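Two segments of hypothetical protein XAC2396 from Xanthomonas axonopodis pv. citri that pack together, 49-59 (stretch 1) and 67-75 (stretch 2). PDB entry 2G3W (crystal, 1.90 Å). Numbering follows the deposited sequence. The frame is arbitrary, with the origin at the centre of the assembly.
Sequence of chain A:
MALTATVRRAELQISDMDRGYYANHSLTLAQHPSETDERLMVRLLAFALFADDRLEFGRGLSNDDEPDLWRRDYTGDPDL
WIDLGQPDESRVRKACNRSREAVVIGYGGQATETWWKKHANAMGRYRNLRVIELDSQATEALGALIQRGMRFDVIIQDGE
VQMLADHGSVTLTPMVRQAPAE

Stretch 1 49-59: LFADDRLEFGR
Stretch 2 (67-75) PDLWRRDYT

The two stretches run antiparallel and pair as neighbouring strands over a short length. Stretch 1 leaves a helix at Phe50 (phi/psi -123/19) and passes through a loop. It is extended at Glu56 (-132/150) and Phe57 (-70/134). Stretch 2 is a strand from Leu69 to Arg72, with Leu69 at -139/155, Trp70 at -159/151, Arg71 at -114/127 and Arg72 at -116/142. In the register, Leu55 CA lies 4.5 Å from Arg71 CA, Glu56 CA 5.4 Å from Trp70 CA, Phe57 CA 4.4 Å from Leu69 CA and Gly58 CA 4.9 Å from Asp68 CA.

Glu56 and Trp70 form the hydrogen-bonded pair. Glu56 N donates to Trp70 O at 2.8 Å, and Trp70 N donates to Glu56 O at 2.8 Å. Gly58 N continues the ladder to Asp68 O at 2.9 Å. Gly58 CA lies 3.4 Å from Pro67 O. Glycine suits this site: a CB here would sit 2.3 Å from Pro67 O and clash. Where direct bonds stop, water 2 takes over, donating to Arg54 O (2.6 Å) and accepting from Arg72 N (2.9 Å).

Phe57 (chi1 m) and Leu69 (chi1 m, chi2 82°) share one face of the sheet. Phe57 CE1 is 3.8 Å from Leu69 CD2. Leu55 (chi1 t, chi2 p) brings its CD1 to 4.1 Å from Leu69 CB. Leu55 and Leu69 are buried, which suits their apolar side chains.

Glu56 and Trp70 share the other face. Trp70 is buried, with chi1 p and chi2 -4°. Its polar NE1 is satisfied by water 4 at 2.8 Å, which also donates to Phe57 O at 2.7 Å. Glu56 (m, t, chi3 5°) is exposed and forms a salt bridge from OE1 to Arg72 NH2 at 3.1 Å; its hydrogen bond is weak. Arg72 is m, t, m, 173°. Water 3 joins Glu56 OE1 (3.1 Å), Trp70 O (3.0 Å) and Arg72 NE (2.9 Å).

Arg54 (m, t, p, -113°) has the largest covered area, 125 Å² of its surface. Its NH1 makes a very short hydrogen bond to Arg72 O, 2.3 Å. Its guanidinium lies over the face of Tyr74 (chi1 m, chi2 -72°), a cation-pi contact with Arg54 CZ 4.0 Å from the centroid of the Tyr74 ring. Arg54 N is held by Asp52 OD1 at 2.9 Å.

Asp52 (chi1 t) also faces Arg71 (t, t, p, -108°). Asp52 OD2 and Arg71 NH1 form a long salt bridge of 3.9 Å, by charge alone. Together the stretches bury 742 Å².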

# COMPACT_ATOMS: atom_id res chain seq x y z
N LEU A 49 7.04 9.52 -10.94
CA LEU A 49 6.38 9.12 -9.69
C LEU A 49 6.75 10.03 -8.50
O LEU A 49 5.96 10.21 -7.58
CB LEU A 49 6.64 7.64 -9.35
CG LEU A 49 6.12 6.61 -10.37
CD1 LEU A 49 6.42 5.17 -9.92
CD2 LEU A 49 4.62 6.82 -10.61
N PHE A 50 7.95 10.61 -8.55
CA PHE A 50 8.50 11.35 -7.42
C PHE A 50 8.86 12.80 -7.76
O PHE A 50 9.61 13.43 -7.02
CB PHE A 50 9.73 10.60 -6.88
CG PHE A 50 9.37 9.32 -6.22
CD1 PHE A 50 8.85 9.32 -4.93
CD2 PHE A 50 9.43 8.12 -6.91
CE1 PHE A 50 8.44 8.18 -4.34
CE2 PHE A 50 9.03 6.96 -6.33
CZ PHE A 50 8.54 6.98 -5.03
N ALA A 51 8.29 13.33 -8.85
CA ALA A 51 8.81 14.50 -9.52
C ALA A 51 8.75 15.74 -8.65
O ALA A 51 7.74 16.02 -7.99
CB ALA A 51 8.08 14.74 -10.84
N ASP A 52 9.84 16.49 -8.72
CA ASP A 52 10.09 17.63 -7.87
C ASP A 52 10.93 18.59 -8.68
O ASP A 52 11.65 18.16 -9.58
CB ASP A 52 10.92 17.15 -6.69
CG ASP A 52 10.87 18.09 -5.54
OD1 ASP A 52 11.83 18.86 -5.37
OD2 ASP A 52 9.88 18.04 -4.79
N ASP A 53 10.87 19.88 -8.34
CA ASP A 53 11.76 20.86 -8.96
C ASP A 53 13.23 20.49 -8.72
O ASP A 53 14.11 20.86 -9.50
CB ASP A 53 11.45 22.27 -8.45
N ARG A 54 13.48 19.70 -7.66
CA ARG A 54 14.84 19.44 -7.16
C ARG A 54 15.31 17.99 -7.33
O ARG A 54 16.47 17.67 -7.07
CB ARG A 54 14.96 19.90 -5.70
CG ARG A 54 14.61 21.37 -5.54
CD ARG A 54 15.03 21.93 -4.20
NE ARG A 54 16.48 22.10 -4.05
CZ ARG A 54 17.23 21.40 -3.21
NH1 ARG A 54 16.67 20.47 -2.42
NH2 ARG A 54 18.54 21.63 -3.14
N LEU A 55 14.41 17.13 -7.78
CA LEU A 55 14.78 15.77 -8.10
C LEU A 55 15.81 15.82 -9.22
O LEU A 55 15.63 16.55 -10.21
CB LEU A 55 13.56 14.94 -8.52
CG LEU A 55 13.71 13.41 -8.66
CD1 LEU A 55 14.29 12.82 -7.37
CD2 LEU A 55 12.37 12.77 -8.94
N GLU A 56 16.90 15.06 -9.06
CA GLU A 56 17.89 14.90 -10.12
C GLU A 56 18.25 13.43 -10.32
O GLU A 56 18.20 12.64 -9.38
CB GLU A 56 19.16 15.70 -9.81
CG GLU A 56 18.94 17.20 -9.97
CD GLU A 56 19.97 18.04 -9.26
OE1 GLU A 56 20.93 17.47 -8.69
OE2 GLU A 56 19.80 19.28 -9.28
N PHE A 57 18.61 13.09 -11.55
CA PHE A 57 19.23 11.79 -11.83
C PHE A 57 20.64 11.76 -11.25
O PHE A 57 21.39 12.73 -11.40
CB PHE A 57 19.25 11.51 -13.35
CG PHE A 57 17.86 11.42 -13.97
CD1 PHE A 57 17.01 10.37 -13.66
CD2 PHE A 57 17.40 12.41 -14.85
CE1 PHE A 57 15.72 10.28 -14.21
CE2 PHE A 57 16.11 12.33 -15.41
CZ PHE A 57 15.26 11.28 -15.08
N GLY A 58 20.99 10.67 -10.57
CA GLY A 58 22.36 10.46 -10.10
C GLY A 58 23.07 9.63 -11.16
O GLY A 58 22.44 9.19 -12.13
N ARG A 59 24.37 9.42 -11.02
CA ARG A 59 25.01 8.44 -11.91
C ARG A 59 25.20 7.13 -11.14
O ARG A 59 26.34 6.67 -10.94
CB ARG A 59 26.33 8.93 -12.50
CG ARG A 59 26.29 10.34 -13.03
CD ARG A 59 26.80 11.30 -11.98
NE ARG A 59 28.25 11.25 -11.82
CZ ARG A 59 28.93 11.97 -10.93
NH1 ARG A 59 28.29 12.79 -10.10
NH2 ARG A 59 30.25 11.88 -10.86
N PRO A 67 22.66 7.30 -5.92
CA PRO A 67 21.48 6.52 -6.27
C PRO A 67 21.14 6.74 -7.75
O PRO A 67 21.79 7.53 -8.42
CB PRO A 67 20.40 7.14 -5.40
CG PRO A 67 20.81 8.59 -5.29
CD PRO A 67 22.31 8.55 -5.22
N ASP A 68 20.11 6.07 -8.24
CA ASP A 68 19.62 6.41 -9.59
C ASP A 68 18.92 7.74 -9.65
O ASP A 68 19.03 8.48 -10.64
CB ASP A 68 18.73 5.29 -10.09
CG ASP A 68 19.49 3.99 -10.19
OD1 ASP A 68 20.49 3.93 -10.94
OD2 ASP A 68 19.11 3.05 -9.50
N LEU A 69 18.19 8.07 -8.59
CA LEU A 69 17.66 9.46 -8.49
C LEU A 69 17.78 9.96 -7.08
O LEU A 69 17.76 9.16 -6.14
CB LEU A 69 16.19 9.55 -8.93
CG LEU A 69 15.73 8.97 -10.27
CD1 LEU A 69 15.49 7.44 -10.17
CD2 LEU A 69 14.45 9.68 -10.69
N TRP A 70 17.85 11.28 -6.92
CA TRP A 70 17.83 11.89 -5.59
C TRP A 70 17.43 13.35 -5.55
O TRP A 70 17.61 14.08 -6.54
CB TRP A 70 19.16 11.71 -4.84
CG TRP A 70 20.43 12.14 -5.55
CD1 TRP A 70 20.58 12.61 -6.82
CD2 TRP A 70 21.75 12.06 -4.99
NE1 TRP A 70 21.92 12.87 -7.08
CE2 TRP A 70 22.65 12.52 -5.97
CE3 TRP A 70 22.25 11.62 -3.75
CZ2 TRP A 70 24.03 12.58 -5.75
CZ3 TRP A 70 23.62 11.68 -3.53
CH2 TRP A 70 24.50 12.16 -4.53
N ARG A 71 16.83 13.72 -4.43
CA ARG A 71 16.60 15.11 -4.08
C ARG A 71 17.46 15.38 -2.84
O ARG A 71 17.41 14.63 -1.86
CB ARG A 71 15.13 15.37 -3.80
CG ARG A 71 14.87 16.81 -3.38
CD ARG A 71 13.40 17.09 -3.19
NE ARG A 71 12.82 16.36 -2.06
CZ ARG A 71 12.00 15.33 -2.17
NH1 ARG A 71 11.63 14.87 -3.37
NH2 ARG A 71 11.52 14.75 -1.07
N ARG A 72 18.28 16.42 -2.92
CA ARG A 72 19.15 16.75 -1.80
C ARG A 72 18.78 18.12 -1.22
O ARG A 72 18.41 19.02 -1.97
CB ARG A 72 20.61 16.74 -2.26
CG ARG A 72 21.12 15.35 -2.61
CD ARG A 72 22.48 15.48 -3.25
NE ARG A 72 22.33 15.71 -4.69
CZ ARG A 72 23.32 15.99 -5.52
NH1 ARG A 72 24.55 16.10 -5.07
NH2 ARG A 72 23.07 16.17 -6.81
N ASP A 73 18.86 18.27 0.10
CA ASP A 73 18.45 19.54 0.68
C ASP A 73 19.45 20.65 0.30
O ASP A 73 20.44 20.37 -0.39
CB ASP A 73 18.25 19.46 2.21
CG ASP A 73 19.53 19.10 2.97
OD1 ASP A 73 20.64 19.40 2.49
OD2 ASP A 73 19.41 18.52 4.09
N TYR A 74 19.16 21.87 0.77
CA TYR A 74 19.96 23.07 0.44
C TYR A 74 21.34 23.09 1.09
O TYR A 74 22.09 24.03 0.89
CB TYR A 74 19.18 24.36 0.77
CG TYR A 74 18.00 24.56 -0.15
CD1 TYR A 74 18.20 24.93 -1.49
CD2 TYR A 74 16.69 24.32 0.29
CE1 TYR A 74 17.14 25.08 -2.37
CE2 TYR A 74 15.60 24.46 -0.58
CZ TYR A 74 15.84 24.84 -1.91
OH TYR A 74 14.79 24.99 -2.80
N THR A 75 21.66 22.05 1.87
CA THR A 75 23.01 21.88 2.42
C THR A 75 23.66 20.61 1.88
O THR A 75 24.77 20.27 2.26
CB THR A 75 23.05 21.90 3.98
OG1 THR A 75 22.40 20.74 4.49
CG2 THR A 75 22.38 23.15 4.54
O HOH W 1 9.25 14.16 -4.32
O HOH W 2 18.40 17.97 -5.39
O HOH W 3 19.86 16.00 -6.15
O HOH W 4 22.97 13.76 -9.49
O HOH W 5 20.57 7.78 -13.02